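Long-range contacts in glutathione S-transferase omega-like 2 (Saccharomyces cerevisiae, PDB 5LKB), which acts as a glutathione-dependent "1-Cys" thiol transferase and dehydroascorbate reductase, and reacts with glutathionyl-(hydro)quinones: residues W48-T52 and S174-I178; R51-T55 and I288-T292. Residue numbers count along the deposited sequence, not the author numbering.

Contact 1: W48-T52 and S174-I178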
loop_
_atom_site.group_PDB
_atom_site.type_symbol
_atom_site.label_atom_id
_atom_site.label_comp_id
_atom_site.label_asym_id
_atom_site.label_seq_id
_atom_site.Cartn_x
_atom_site.Cartn_y
_atom_site.Cartn_z
ATOM N N TRP A 48 -20.922 4.326 -2.670
ATOM C CA TRP A 48 -22.156 4.666 -3.380
ATOM C C TRP A 48 -23.262 4.894 -2.360
ATOM O O TRP A 48 -23.960 5.932 -2.381
ATOM C CB TRP A 48 -22.452 3.519 -4.378
ATOM C CG TRP A 48 -21.289 3.059 -5.215
ATOM C CD1 TRP A 48 -20.550 1.935 -5.010
ATOM C CD2 TRP A 48 -20.634 3.763 -6.290
ATOM N NE1 TRP A 48 -19.496 1.881 -5.875
ATOM C CE2 TRP A 48 -19.541 2.975 -6.700
ATOM C CE3 TRP A 48 -20.894 4.949 -6.979
ATOM C CZ2 TRP A 48 -18.722 3.338 -7.750
ATOM C CZ3 TRP A 48 -20.104 5.301 -8.023
ATOM C CH2 TRP A 48 -19.005 4.490 -8.406
ATOM N N ALA A 49 -23.439 3.924 -1.456
ATOM C CA ALA A 49 -24.419 4.082 -0.378
ATOM C C ALA A 49 -24.067 5.253 0.521
ATOM O O ALA A 49 -24.943 5.954 1.036
ATOM C CB ALA A 49 -24.507 2.781 0.415
ATOM N N HIS A 50 -22.767 5.502 0.736
ATOM C CA HIS A 50 -22.359 6.599 1.579
ATOM C C HIS A 50 -22.914 7.923 1.041
ATOM O O HIS A 50 -23.245 8.795 1.793
ATOM C CB HIS A 50 -20.821 6.581 1.736
ATOM C CG HIS A 50 -20.279 7.465 2.819
ATOM N ND1 HIS A 50 -18.910 7.540 3.090
ATOM C CD2 HIS A 50 -20.900 8.232 3.741
ATOM C CE1 HIS A 50 -18.736 8.343 4.120
ATOM N NE2 HIS A 50 -19.927 8.767 4.541
ATOM N N ARG A 51 -22.990 8.088 -0.282
ATOM C CA ARG A 51 -23.534 9.312 -0.855
ATOM C C ARG A 51 -24.896 9.577 -0.296
ATOM O O ARG A 51 -25.208 10.718 0.008
ATOM C CB ARG A 51 -23.683 9.183 -2.369
ATOM C CG ARG A 51 -22.399 8.902 -3.198
ATOM C CD ARG A 51 -22.846 8.502 -4.579
ATOM N NE ARG A 51 -21.788 8.653 -5.568
ATOM C CZ ARG A 51 -21.981 8.532 -6.868
ATOM N NH1 ARG A 51 -23.223 8.292 -7.318
ATOM N NH2 ARG A 51 -20.969 8.689 -7.694
ATOM N N THR A 52 -25.685 8.526 -0.159
ATOM C CA THR A 52 -27.073 8.699 0.258
ATOM C C THR A 52 -27.177 9.020 1.738
ATOM O O THR A 52 -28.100 9.741 2.136
ATOM C CB THR A 52 -27.920 7.481 -0.128
ATOM O OG1 THR A 52 -27.657 6.333 0.656
ATOM C CG2 THR A 52 -27.747 7.103 -1.571
ATOM N N SER A 174 -27.395 5.123 -6.781
ATOM C CA SER A 174 -27.071 6.148 -5.794
ATOM C C SER A 174 -27.138 7.557 -6.393
ATOM O O SER A 174 -27.427 8.521 -5.677
ATOM C CB SER A 174 -25.678 5.881 -5.156
ATOM O OG SER A 174 -24.612 6.080 -6.098
ATOM N N SER A 175 -26.807 7.720 -7.683
ATOM C CA SER A 175 -26.755 9.050 -8.264
ATOM C C SER A 175 -28.164 9.630 -8.357
ATOM O O SER A 175 -28.294 10.862 -8.370
ATOM C CB SER A 175 -26.123 9.011 -9.661
ATOM O OG SER A 175 -26.898 8.263 -10.598
ATOM N N GLU A 176 -29.184 8.749 -8.415
ATOM C CA GLU A 176 -30.582 9.203 -8.533
ATOM C C GLU A 176 -31.183 9.318 -7.146
ATOM O O GLU A 176 -31.956 10.240 -6.877
ATOM C CB GLU A 176 -31.373 8.234 -9.396
ATOM C CG GLU A 176 -30.992 8.393 -10.880
ATOM C CD GLU A 176 -31.533 7.297 -11.789
ATOM O OE1 GLU A 176 -32.146 6.317 -11.328
ATOM O OE2 GLU A 176 -31.318 7.383 -13.018
ATOM N N ILE A 177 -30.860 8.379 -6.248
ATOM C CA ILE A 177 -31.363 8.523 -4.868
ATOM C C ILE A 177 -30.983 9.884 -4.295
ATOM O O ILE A 177 -31.793 10.544 -3.640
ATOM C CB ILE A 177 -30.887 7.355 -3.979
ATOM C CG1 ILE A 177 -31.494 6.026 -4.425
ATOM C CG2 ILE A 177 -31.158 7.618 -2.481
ATOM C CD1 ILE A 177 -30.760 4.780 -3.834
ATOM N N ILE A 178 -29.749 10.352 -4.515
ATOM C CA ILE A 178 -29.381 11.644 -3.947
ATOM C C ILE A 178 -30.123 12.818 -4.609
ATOM O O ILE A 178 -30.291 13.872 -3.986
ATOM C CB ILE A 178 -27.832 11.793 -3.928
ATOM C CG1 ILE A 178 -27.264 11.838 -5.354
ATOM C CG2 ILE A 178 -27.242 10.738 -3.025
ATOM C CD1 ILE A 178 -25.693 11.893 -5.361
#
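In the thioredoxin-like domain of this glutathione transferase, helix 47-58, which starts just after the nucleophile C46, lies beside helix 174-182. Their short segments run parallel within 1°, axes 8.8 Å apart, with CA atoms nearest at W48/S174 and T52/I178. The first turn of the second helix includes S174, a glutathione-binding residue.

Begin at W48: its carbonyl O sits 3.3 Å from S174 CB, and S174 OG lies at the edge of the indole, near its plane. The ring itself meets Y224 and touches R15, another glutathione-binding residue. A49 turns its CB away, onto V42 of the sheet, while its O accepts a 2.8 Å hydrogen bond from T52 OG1. R51 points toward the second helix and follows its start with an extended side chain: NH1 makes a weak hydrogen bond to S174 OG (2.9 Å, 116°) and passes 3.6 Å from S175 N. The OG of S174 is also hydrogen-bonded to a glycerol, and S175 OG to E173. The main chain of R51 is covered too, its O lying 3.7 Å from I178 CG2.

With T52 the contact becomes apolar. Because its OG1 is tied to A49, the methyl is the part that faces across: T52 CG2 lies 3.6 Å from I177 CG2 and 3.9 Å from I178 CG2.

Contact 2: R51-T55 and I288-T292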
loop_
_atom_site.group_PDB
_atom_site.type_symbol
_atom_site.label_atom_id
_atom_site.label_comp_id
_atom_site.label_asym_id
_atom_site.label_seq_id
_atom_site.Cartn_x
_atom_site.Cartn_y
_atom_site.Cartn_z
ATOM N N ARG A 51 -22.990 8.088 -0.282
ATOM C CA ARG A 51 -23.534 9.312 -0.855
ATOM C C ARG A 51 -24.896 9.577 -0.296
ATOM O O ARG A 51 -25.208 10.718 0.008
ATOM C CB ARG A 51 -23.683 9.183 -2.369
ATOM C CG ARG A 51 -22.399 8.902 -3.198
ATOM C CD ARG A 51 -22.846 8.502 -4.579
ATOM N NE ARG A 51 -21.788 8.653 -5.568
ATOM C CZ ARG A 51 -21.981 8.532 -6.868
ATOM N NH1 ARG A 51 -23.223 8.292 -7.318
ATOM N NH2 ARG A 51 -20.969 8.689 -7.694
ATOM N N THR A 52 -25.685 8.526 -0.159
ATOM C CA THR A 52 -27.073 8.699 0.258
ATOM C C THR A 52 -27.177 9.020 1.738
ATOM O O THR A 52 -28.100 9.741 2.136
ATOM C CB THR A 52 -27.920 7.481 -0.128
ATOM O OG1 THR A 52 -27.657 6.333 0.656
ATOM C CG2 THR A 52 -27.747 7.103 -1.571
ATOM N N LEU A 53 -26.279 8.479 2.584
ATOM C CA LEU A 53 -26.286 8.809 3.999
ATOM C C LEU A 53 -25.936 10.273 4.212
ATOM O O LEU A 53 -26.588 10.958 5.010
ATOM C CB LEU A 53 -25.311 7.947 4.750
ATOM C CG LEU A 53 -25.621 6.494 4.866
ATOM C CD1 LEU A 53 -24.482 5.783 5.650
ATOM C CD2 LEU A 53 -26.944 6.204 5.559
ATOM N N ILE A 54 -24.924 10.776 3.512
ATOM C CA ILE A 54 -24.518 12.163 3.646
ATOM C C ILE A 54 -25.690 13.074 3.244
ATOM O O ILE A 54 -26.022 14.054 3.925
ATOM C CB ILE A 54 -23.261 12.474 2.810
ATOM C CG1 ILE A 54 -22.064 11.685 3.388
ATOM C CG2 ILE A 54 -22.952 13.951 2.818
ATOM C CD1 ILE A 54 -20.953 11.486 2.406
ATOM N N THR A 55 -26.308 12.757 2.117
ATOM C CA THR A 55 -27.379 13.590 1.585
ATOM C C THR A 55 -28.605 13.531 2.487
ATOM O O THR A 55 -29.220 14.573 2.760
ATOM C CB THR A 55 -27.699 13.141 0.161
ATOM O OG1 THR A 55 -26.535 13.237 -0.687
ATOM C CG2 THR A 55 -28.735 14.069 -0.479
ATOM N N ILE A 288 -19.996 15.767 -2.489
ATOM C CA ILE A 288 -20.446 14.545 -1.843
ATOM C C ILE A 288 -19.944 13.336 -2.604
ATOM O O ILE A 288 -19.380 12.399 -2.027
ATOM C CB ILE A 288 -21.979 14.567 -1.669
ATOM C CG1 ILE A 288 -22.356 15.689 -0.692
ATOM C CG2 ILE A 288 -22.489 13.193 -1.201
ATOM C CD1 ILE A 288 -23.835 15.953 -0.582
ATOM N N ARG A 289 -20.131 13.339 -3.915
ATOM C CA ARG A 289 -19.778 12.202 -4.732
ATOM C C ARG A 289 -18.270 11.998 -4.740
ATOM O O ARG A 289 -17.824 10.852 -4.652
ATOM C CB ARG A 289 -20.333 12.357 -6.152
ATOM C CG ARG A 289 -21.888 12.179 -6.229
ATOM C CD ARG A 289 -22.381 12.694 -7.630
ATOM N NE ARG A 289 -21.657 12.045 -8.701
ATOM C CZ ARG A 289 -22.143 11.412 -9.738
ATOM N NH1 ARG A 289 -23.461 11.308 -9.930
ATOM N NH2 ARG A 289 -21.296 10.903 -10.636
ATOM N N LEU A 290 -17.489 13.071 -4.802
ATOM C CA LEU A 290 -16.026 12.906 -4.774
ATOM C C LEU A 290 -15.592 12.426 -3.403
ATOM O O LEU A 290 -14.672 11.586 -3.300
ATOM C CB LEU A 290 -15.327 14.215 -5.109
ATOM C CG LEU A 290 -13.784 14.201 -5.080
ATOM C CD1 LEU A 290 -13.285 13.221 -6.085
ATOM C CD2 LEU A 290 -13.233 15.558 -5.355
ATOM N N TYR A 291 -16.179 12.970 -2.345
ATOM C CA TYR A 291 -15.752 12.663 -0.970
ATOM C C TYR A 291 -15.779 11.162 -0.673
ATOM O O TYR A 291 -14.878 10.632 0.013
ATOM C CB TYR A 291 -16.699 13.348 0.029
ATOM C CG TYR A 291 -16.464 13.000 1.499
ATOM C CD1 TYR A 291 -17.113 11.949 2.047
ATOM C CD2 TYR A 291 -15.584 13.703 2.292
ATOM C CE1 TYR A 291 -16.942 11.576 3.349
ATOM C CE2 TYR A 291 -15.393 13.353 3.634
ATOM C CZ TYR A 291 -16.086 12.321 4.162
ATOM O OH TYR A 291 -15.916 11.939 5.478
ATOM N N THR A 292 -16.818 10.460 -1.078
ATOM C CA THR A 292 -16.956 9.078 -0.639
ATOM C C THR A 292 -15.798 8.226 -1.172
ATOM O O THR A 292 -15.401 7.255 -0.528
ATOM C CB THR A 292 -18.320 8.507 -0.947
ATOM O OG1 THR A 292 -18.483 8.536 -2.366
ATOM C CG2 THR A 292 -19.462 9.315 -0.264
HETATM O O HOH W 1 -19.028 8.464 -5.264
#
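This is an interface between domains: helix 47-58 of the thioredoxin-like domain crosses helix 285-304 of the all-helical C-terminal domain. The segments' axes come within 9.8 Å at 129°, the contact buries 372 Å², and every residue that touches is buried.

Charge comes first. The guanidinium of R51 stacks on that of R289, centres 4.1 Å apart and planes at 29°, with R51 NH2 3.6 Å from R289 NE. Two like charges meet here face to face, a packing of flat groups rather than an ion pair. R51 also has a weak hydrogen bond from NH1 to S174 OG.

A water ties the same arginine to the backbone opposite: it accepts from R51 NE at 2.8 Å and donates to R289 O at 2.7 Å. The OG1 of T292 lies 2.9 Å from this water, and is hydrogen-bonded to P47 O at the start of helix 47-58.

The rest is van der Waals packing, mostly apolar. I54 points toward the other helix and reaches three residues: CG2 lies 4.0 Å from I288 CG1, while CD1 lies 3.8 Å from T292 CG2 and 3.9 Å from Y291 CD1. T292 CG2 also sits 3.7 Å from R51 N. I288 CD1 comes 3.8 Å from T55 OG1, which donates back to R51 O at 2.9 Å.

Around this pair, Y291 extends onto helix 317-329, R289 touches helix 205-220, and T52 faces away, onto strand 38-42 and helix 174-182.

How the contacts relate
Both contacts start from helix 47-58, and their centres lie about 7 Å apart. Contact 1 keeps that helix beside a neighbour within its own domain; contact 2 joins it to the C-terminal domain. R51 serves both, turning NH1 to S174 and the flat of its guanidinium to R289. The second partners meet directly where S175 CB is 3.5 Å from R289 NH1, and I178 CG2 lies 3.5 Å from T55 OG1 on the shared helix, so the three helices close on one another. The glutathione site borders this junction, since S174 binds glutathione and the side chain of R51 comes within about 5 Å of that of E173, another glutathione-binding residue.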